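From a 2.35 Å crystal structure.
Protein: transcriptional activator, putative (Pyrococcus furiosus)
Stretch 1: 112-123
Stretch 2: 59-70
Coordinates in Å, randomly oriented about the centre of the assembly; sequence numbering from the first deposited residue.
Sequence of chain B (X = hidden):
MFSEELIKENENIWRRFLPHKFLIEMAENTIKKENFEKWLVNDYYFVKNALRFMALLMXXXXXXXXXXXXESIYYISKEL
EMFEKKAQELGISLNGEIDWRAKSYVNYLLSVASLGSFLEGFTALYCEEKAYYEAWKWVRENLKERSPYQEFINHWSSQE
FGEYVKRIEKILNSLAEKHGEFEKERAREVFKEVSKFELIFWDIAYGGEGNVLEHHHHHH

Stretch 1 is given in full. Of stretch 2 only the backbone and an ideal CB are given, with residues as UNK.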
ATOM      1  N   VAL B 112       6.882   7.411  -2.292  1.00 15.33           N
ATOM      2  CA  VAL B 112       6.530   8.411  -1.296  1.00 16.21           C
ATOM      3  C   VAL B 112       5.042   8.335  -0.941  1.00 16.76           C
ATOM      4  O   VAL B 112       4.661   8.454   0.224  1.00 18.08           O
ATOM      5  CB  VAL B 112       6.865   9.822  -1.773  1.00 16.98           C
ATOM      6  CG1 VAL B 112       6.293  10.856  -0.819  1.00 14.70           C
ATOM      7  CG2 VAL B 112       8.372   9.984  -1.877  1.00 17.54           C
ATOM      8  N   ALA B 113       4.205   8.119  -1.946  1.00 15.78           N
ATOM      9  CA  ALA B 113       2.772   8.047  -1.717  1.00 16.16           C
ATOM     10  C   ALA B 113       2.379   6.779  -0.962  1.00 15.40           C
ATOM     11  O   ALA B 113       1.461   6.799  -0.154  1.00 14.49           O
ATOM     12  CB  ALA B 113       2.023   8.139  -3.040  1.00 16.58           C
ATOM     13  N   SER B 114       3.094   5.689  -1.209  1.00 15.01           N
ATOM     14  CA  SER B 114       2.808   4.413  -0.559  1.00 16.97           C
ATOM     15  C   SER B 114       3.372   4.225   0.846  1.00 16.93           C
ATOM     16  O   SER B 114       2.693   3.690   1.721  1.00 18.89           O
ATOM     17  CB  SER B 114       3.321   3.258  -1.419  1.00 15.23           C
ATOM     18  OG  SER B 114       2.616   3.176  -2.643  1.00 24.85           O
ATOM     19  N   LEU B 115       4.624   4.621   1.041  1.00 16.73           N
ATOM     20  CA  LEU B 115       5.311   4.421   2.308  1.00 19.11           C
ATOM     21  C   LEU B 115       5.595   5.679   3.115  1.00 19.57           C
ATOM     22  O   LEU B 115       5.979   5.599   4.280  1.00 21.42           O
ATOM     23  CB  LEU B 115       6.627   3.669   2.047  1.00 19.05           C
ATOM     24  CG  LEU B 115       6.509   2.448   1.115  1.00 22.10           C
ATOM     25  CD1 LEU B 115       7.885   1.842   0.858  1.00 23.87           C
ATOM     26  CD2 LEU B 115       5.576   1.394   1.697  1.00 18.30           C
ATOM     27  N   GLY B 116       5.431   6.841   2.501  1.00 19.94           N
ATOM     28  CA  GLY B 116       5.696   8.069   3.227  1.00 19.63           C
ATOM     29  C   GLY B 116       4.499   8.547   4.007  1.00 18.79           C
ATOM     30  O   GLY B 116       3.446   7.922   3.979  1.00 18.12           O
ATOM     31  N   SER B 117       4.679   9.636   4.745  1.00 20.25           N
ATOM     32  CA  SER B 117       3.597  10.242   5.518  1.00 18.42           C
ATOM     33  C   SER B 117       2.725  11.027   4.525  1.00 17.72           C
ATOM     34  O   SER B 117       3.172  11.333   3.419  1.00 16.27           O
ATOM     35  CB  SER B 117       4.187  11.216   6.530  1.00 18.80           C
ATOM     36  OG  SER B 117       4.822  12.290   5.853  1.00 21.39           O
ATOM     37  N   PHE B 118       1.507  11.383   4.927  1.00 15.48           N
ATOM     38  CA  PHE B 118       0.626  12.138   4.037  1.00 17.36           C
ATOM     39  C   PHE B 118       1.267  13.484   3.684  1.00 18.16           C
ATOM     40  O   PHE B 118       1.225  13.920   2.527  1.00 16.84           O
ATOM     41  CB  PHE B 118      -0.749  12.359   4.677  1.00 14.75           C
ATOM     42  CG  PHE B 118      -1.723  13.074   3.781  1.00 14.74           C
ATOM     43  CD1 PHE B 118      -2.156  12.488   2.600  1.00 14.36           C
ATOM     44  CD2 PHE B 118      -2.204  14.337   4.111  1.00 15.75           C
ATOM     45  CE1 PHE B 118      -3.041  13.136   1.768  1.00  8.91           C
ATOM     46  CE2 PHE B 118      -3.097  14.997   3.280  1.00 11.95           C
ATOM     47  CZ  PHE B 118      -3.514  14.396   2.107  1.00 13.69           C
ATOM     48  N   LEU B 119       1.916  14.088   4.683  1.00 17.33           N
ATOM     49  CA  LEU B 119       2.592  15.370   4.550  1.00 14.63           C
ATOM     50  C   LEU B 119       3.657  15.330   3.454  1.00 14.45           C
ATOM     51  O   LEU B 119       3.766  16.247   2.637  1.00 14.38           O
ATOM     52  CB  LEU B 119       3.230  15.757   5.892  1.00 13.21           C
ATOM     53  CG  LEU B 119       4.064  17.046   5.878  1.00 17.08           C
ATOM     54  CD1 LEU B 119       3.157  18.262   5.659  1.00 13.41           C
ATOM     55  CD2 LEU B 119       4.871  17.181   7.171  1.00 16.84           C
ATOM     56  N   GLU B 120       4.489  14.297   3.480  1.00 16.45           N
ATOM     57  CA  GLU B 120       5.522  14.140   2.460  1.00 17.16           C
ATOM     58  C   GLU B 120       4.864  14.005   1.080  1.00 18.01           C
ATOM     59  O   GLU B 120       5.293  14.622   0.098  1.00 17.75           O
ATOM     60  CB  GLU B 120       6.346  12.891   2.744  1.00 21.45           C
ATOM     61  CG  GLU B 120       7.232  12.954   3.999  1.00 22.31           C
ATOM     62  CD  GLU B 120       7.976  11.641   4.239  1.00 26.88           C
ATOM     63  OE1 GLU B 120       7.337  10.645   4.656  1.00 27.12           O
ATOM     64  OE2 GLU B 120       9.201  11.596   3.994  1.00 29.91           O
ATOM     65  N   GLY B 121       3.801  13.207   1.027  1.00 16.80           N
ATOM     66  CA  GLY B 121       3.097  12.997  -0.217  1.00 16.25           C
ATOM     67  C   GLY B 121       2.505  14.281  -0.761  1.00 16.32           C
ATOM     68  O   GLY B 121       2.697  14.616  -1.931  1.00 14.45           O
ATOM     69  N   PHE B 122       1.793  15.007   0.093  1.00 16.46           N
ATOM     70  CA  PHE B 122       1.175  16.258  -0.314  1.00 16.82           C
ATOM     71  C   PHE B 122       2.242  17.291  -0.668  1.00 16.61           C
ATOM     72  O   PHE B 122       2.045  18.104  -1.565  1.00 17.51           O
ATOM     73  CB  PHE B 122       0.226  16.783   0.770  1.00 16.29           C
ATOM     74  CG  PHE B 122      -0.901  17.614   0.220  1.00 19.57           C
ATOM     75  CD1 PHE B 122      -2.028  17.006  -0.307  1.00 19.92           C
ATOM     76  CD2 PHE B 122      -0.811  18.998   0.172  1.00 18.01           C
ATOM     77  CE1 PHE B 122      -3.045  17.761  -0.881  1.00 21.05           C
ATOM     78  CE2 PHE B 122      -1.826  19.760  -0.398  1.00 16.90           C
ATOM     79  CZ  PHE B 122      -2.945  19.139  -0.929  1.00 18.86           C
ATOM     80  N   THR B 123       3.381  17.241   0.021  1.00 15.93           N
ATOM     81  CA  THR B 123       4.475  18.158  -0.272  1.00 16.71           C
ATOM     82  C   THR B 123       4.983  17.855  -1.684  1.00 16.16           C
ATOM     83  O   THR B 123       5.250  18.777  -2.466  1.00 19.54           O
ATOM     84  CB  THR B 123       5.633  18.028   0.770  1.00 18.16           C
ATOM     85  OG1 THR B 123       5.171  18.478   2.045  1.00 17.02           O
ATOM     86  CG2 THR B 123       6.823  18.872   0.383  1.00 16.25           C
ATOM     87  N   UNK B  59      -6.481   8.172  -0.939  1.00 11.78           N
ATOM     88  CA  UNK B  59      -6.833   7.092  -0.034  1.00 10.10           C
ATOM     89  C   UNK B  59      -6.409   7.330   1.420  1.00 12.06           C
ATOM     90  O   UNK B  59      -7.046   6.826   2.342  1.00 12.53           O
ATOM     91  CB  UNK B  59      -6.204   5.792  -0.538  1.00 10.10           C
ATOM     92  N   UNK B  60      -5.329   8.086   1.603  1.00 15.28           N
ATOM     93  CA  UNK B  60      -4.766   8.404   2.909  1.00 17.48           C
ATOM     94  C   UNK B  60      -5.189   9.777   3.409  1.00 19.78           C
ATOM     95  O   UNK B  60      -4.821  10.159   4.517  1.00 21.10           O
ATOM     96  CB  UNK B  60      -3.239   8.327   2.851  1.00 17.48           C
ATOM     97  N   UNK B  61      -5.907  10.537   2.588  1.00 19.57           N
ATOM     98  CA  UNK B  61      -6.298  11.897   2.966  1.00 20.21           C
ATOM     99  C   UNK B  61      -7.424  12.037   3.980  1.00 21.41           C
ATOM    100  O   UNK B  61      -8.290  11.169   4.096  1.00 21.84           O
ATOM    101  CB  UNK B  61      -6.707  12.653   1.701  1.00 20.21           C
ATOM    102  N   UNK B  62      -7.432  13.158   4.724  1.00 22.30           N
ATOM    103  CA  UNK B  62      -8.459  13.449   5.735  1.00 22.71           C
ATOM    104  C   UNK B  62      -9.819  13.632   5.048  1.00 23.46           C
ATOM    105  O   UNK B  62      -9.880  14.056   3.894  1.00 23.50           O
ATOM    106  CB  UNK B  62      -8.092  14.697   6.540  1.00 22.71           C
ATOM    107  N   UNK B  63     -10.902  13.317   5.751  1.00 24.82           N
ATOM    108  CA  UNK B  63     -12.251  13.453   5.187  1.00 26.67           C
ATOM    109  C   UNK B  63     -12.523  14.763   4.460  1.00 27.34           C
ATOM    110  O   UNK B  63     -13.130  14.752   3.393  1.00 28.52           O
ATOM    111  CB  UNK B  63     -13.280  13.298   6.308  1.00 26.67           C
ATOM    112  N   UNK B  64     -12.092  15.888   5.035  1.00 28.71           N
ATOM    113  CA  UNK B  64     -12.338  17.202   4.433  1.00 28.31           C
ATOM    114  C   UNK B  64     -11.599  17.508   3.122  1.00 28.57           C
ATOM    115  O   UNK B  64     -11.818  18.551   2.503  1.00 28.39           O
ATOM    116  CB  UNK B  64     -11.964  18.278   5.455  1.00 28.31           C
ATOM    117  N   UNK B  65     -10.747  16.582   2.696  1.00 28.06           N
ATOM    118  CA  UNK B  65      -9.978  16.735   1.468  1.00 26.99           C
ATOM    119  C   UNK B  65     -10.457  15.811   0.347  1.00 25.90           C
ATOM    120  O   UNK B  65     -10.037  15.955  -0.804  1.00 24.43           O
ATOM    121  CB  UNK B  65      -8.498  16.472   1.752  1.00 26.99           C
ATOM    122  N   UNK B  66     -11.355  14.883   0.674  1.00 23.74           N
ATOM    123  CA  UNK B  66     -11.877  13.961  -0.326  1.00 22.57           C
ATOM    124  C   UNK B  66     -12.444  14.668  -1.555  1.00 21.75           C
ATOM    125  O   UNK B  66     -12.134  14.277  -2.677  1.00 22.30           O
ATOM    126  CB  UNK B  66     -12.960  13.082   0.302  1.00 22.57           C
ATOM    127  N   UNK B  67     -13.251  15.734  -1.363  1.00 23.48           N
ATOM    128  CA  UNK B  67     -13.824  16.463  -2.506  1.00 23.13           C
ATOM    129  C   UNK B  67     -12.724  17.100  -3.372  1.00 22.25           C
ATOM    130  O   UNK B  67     -12.802  17.081  -4.601  1.00 22.18           O
ATOM    131  CB  UNK B  67     -14.790  17.542  -2.013  1.00 23.13           C
ATOM    132  N   UNK B  68     -11.705  17.657  -2.720  1.00 19.69           N
ATOM    133  CA  UNK B  68     -10.590  18.288  -3.420  1.00 18.52           C
ATOM    134  C   UNK B  68      -9.878  17.268  -4.304  1.00 16.74           C
ATOM    135  O   UNK B  68      -9.614  17.525  -5.479  1.00 15.57           O
ATOM    136  CB  UNK B  68      -9.609  18.909  -2.424  1.00 18.52           C
ATOM    137  N   UNK B  69      -9.571  16.111  -3.732  1.00 15.38           N
ATOM    138  CA  UNK B  69      -8.894  15.063  -4.477  1.00 13.73           C
ATOM    139  C   UNK B  69      -9.744  14.524  -5.607  1.00 13.94           C
ATOM    140  O   UNK B  69      -9.220  14.220  -6.676  1.00 13.80           O
ATOM    141  CB  UNK B  69      -8.498  13.921  -3.539  1.00 13.73           C
ATOM    142  N   UNK B  70     -11.055  14.425  -5.386  1.00 15.06           N
ATOM    143  CA  UNK B  70     -11.954  13.932  -6.432  1.00 16.46           C
ATOM    144  C   UNK B  70     -11.962  14.870  -7.635  1.00 17.13           C
ATOM    145  O   UNK B  70     -11.852  14.421  -8.782  1.00 15.86           O
ATOM    146  CB  UNK B  70     -13.373  13.771  -5.884  1.00 16.46           C
TER

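At position 59 CA-to-CB points sideways and the ideal CB has no atom of stretch 1 within 5.5 Å, so this contact leaves the choice open; the deposited residue is Ala 59, which makes no contact.

Position 60 is more constrained. CA-to-CB points toward stretch 1, and the ideal CB lies 4.3 Å from Phe 118 CD1. Farther out, the helix ending at Leu 115 and the turn after it leave the carbonyl oxygens of Ala 113, Ser 114 and Gly 116 grouped around one point. Such a cluster calls for a donor on a long arm: lysine or arginine would suit, whereas an acidic group would meet only like polarity there. The residue is Lys 60, nearly extended (chi1 m, then t, t, t). Its NZ donates to Gly 116 O at 2.7 Å and Ala 113 O at 3.1 Å, with a weak bond from NZ to Ser 114 O at 3.4 Å, so one ammonium group ties the helix end to the turn.

At 61 the backbone leaves helical values (phi/psi -75/154). The ideal CB is 3.7 Å from Phe 118 CZ, favouring a small apolar group. Ala 61 fits: its CB lies 3.6 Å from Phe 118 CZ, and its CA sits over one face of that ring, 4.1 Å from the centroid, a CH-pi contact.

At 62 phi/psi of -65/151 admits proline among many residues, and apolar atoms near the Phe 118 ring would be welcome. Pro 62 places CD 3.7 Å from Phe 118 CE2.

Positions 63 and 64 are out of reach, and stretch 1 exerts no preference; they are Asp 63, whose carboxylate is bonded elsewhere in the structure, and Asp 64.

At 65 CA-to-CB points toward stretch 1, with the ideal CB 5.4 Å from Phe 118 CZ, leaving room for a medium-sized aliphatic chain such as leucine, isoleucine or methionine. Leu 65 brings CD2 4.1 Å from Phe 118 CE2, at the ring edge.

Positions 66 and 67, out of reach, are Leu 66 and Pro 67.

Positions 68 and 69 point toward stretch 1, but neither ideal CB has an atom of it within 5.5 Å. Only a long side chain can span the gap, and the rings of Phe 118 and Phe 122 favour an apolar one, aromatic or large aliphatic. Phe 68 (chi1 t) sets CE2 3.7 Å from Phe 122 CE1. Phe 69 (chi1 m) meets both rings: CZ is 3.7 Å from Phe 122 CE1, and CE2 is 3.9 Å from Phe 118 CZ.

Position 70 is out of reach; it is Ala 70.

Stretch 2, residues 59-70: AKAPDDLLPFFA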
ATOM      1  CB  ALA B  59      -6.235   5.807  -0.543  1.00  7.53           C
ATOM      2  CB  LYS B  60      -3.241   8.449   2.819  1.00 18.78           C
ATOM      3  CG  LYS B  60      -2.500   7.158   2.920  1.00 22.24           C
ATOM      4  CD  LYS B  60      -1.000   7.473   3.001  1.00 27.53           C
ATOM      5  CE  LYS B  60      -0.147   6.218   3.058  1.00 31.63           C
ATOM      6  NZ  LYS B  60       1.301   6.560   2.948  1.00 32.33           N
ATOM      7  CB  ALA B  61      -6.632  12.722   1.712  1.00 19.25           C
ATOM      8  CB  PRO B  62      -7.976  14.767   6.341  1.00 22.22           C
ATOM      9  CG  PRO B  62      -6.470  14.715   6.136  1.00 24.06           C
ATOM     10  CD  PRO B  62      -6.378  14.186   4.734  1.00 20.01           C
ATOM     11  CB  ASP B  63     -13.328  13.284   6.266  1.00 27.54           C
ATOM     12  CG  ASP B  63     -13.563  11.838   6.646  1.00 30.19           C
ATOM     13  OD1 ASP B  63     -13.099  10.925   5.928  1.00 29.69           O
ATOM     14  OD2 ASP B  63     -14.227  11.615   7.677  1.00 33.47           O
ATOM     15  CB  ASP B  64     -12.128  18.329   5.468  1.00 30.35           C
ATOM     16  CG  ASP B  64     -10.674  18.479   5.927  1.00 32.39           C
ATOM     17  OD1 ASP B  64      -9.800  17.687   5.515  1.00 31.70           O
ATOM     18  OD2 ASP B  64     -10.411  19.416   6.713  1.00 34.21           O
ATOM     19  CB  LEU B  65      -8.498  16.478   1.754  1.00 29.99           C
ATOM     20  CG  LEU B  65      -7.572  17.685   1.918  1.00 32.23           C
ATOM     21  CD1 LEU B  65      -8.297  18.919   2.452  1.00 32.45           C
ATOM     22  CD2 LEU B  65      -6.432  17.297   2.814  1.00 30.66           C
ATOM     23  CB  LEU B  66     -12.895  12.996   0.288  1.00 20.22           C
ATOM     24  CG  LEU B  66     -12.261  12.079   1.341  1.00 21.95           C
ATOM     25  CD1 LEU B  66     -13.296  11.140   1.936  1.00 20.82           C
ATOM     26  CD2 LEU B  66     -11.129  11.281   0.722  1.00 19.33           C
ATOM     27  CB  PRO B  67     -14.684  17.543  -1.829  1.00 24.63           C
ATOM     28  CG  PRO B  67     -15.085  16.904  -0.541  1.00 24.66           C
ATOM     29  CD  PRO B  67     -13.786  16.273  -0.095  1.00 23.93           C
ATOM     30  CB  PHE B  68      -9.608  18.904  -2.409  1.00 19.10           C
ATOM     31  CG  PHE B  68      -8.219  19.113  -2.953  1.00 18.62           C
ATOM     32  CD1 PHE B  68      -7.936  20.189  -3.785  1.00 17.19           C
ATOM     33  CD2 PHE B  68      -7.202  18.212  -2.654  1.00 19.35           C
ATOM     34  CE1 PHE B  68      -6.666  20.367  -4.313  1.00 16.19           C
ATOM     35  CE2 PHE B  68      -5.927  18.384  -3.181  1.00 20.01           C
ATOM     36  CZ  PHE B  68      -5.663  19.465  -4.012  1.00 21.30           C
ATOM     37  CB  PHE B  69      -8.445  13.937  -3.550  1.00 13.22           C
ATOM     38  CG  PHE B  69      -7.079  14.159  -2.946  1.00 13.35           C
ATOM     39  CD1 PHE B  69      -5.932  13.972  -3.711  1.00 12.97           C
ATOM     40  CD2 PHE B  69      -6.937  14.541  -1.623  1.00 11.70           C
ATOM     41  CE1 PHE B  69      -4.663  14.156  -3.162  1.00 14.85           C
ATOM     42  CE2 PHE B  69      -5.671  14.731  -1.065  1.00 14.56           C
ATOM     43  CZ  PHE B  69      -4.533  14.536  -1.834  1.00 12.77           C
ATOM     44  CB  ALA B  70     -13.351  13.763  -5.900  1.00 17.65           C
TER
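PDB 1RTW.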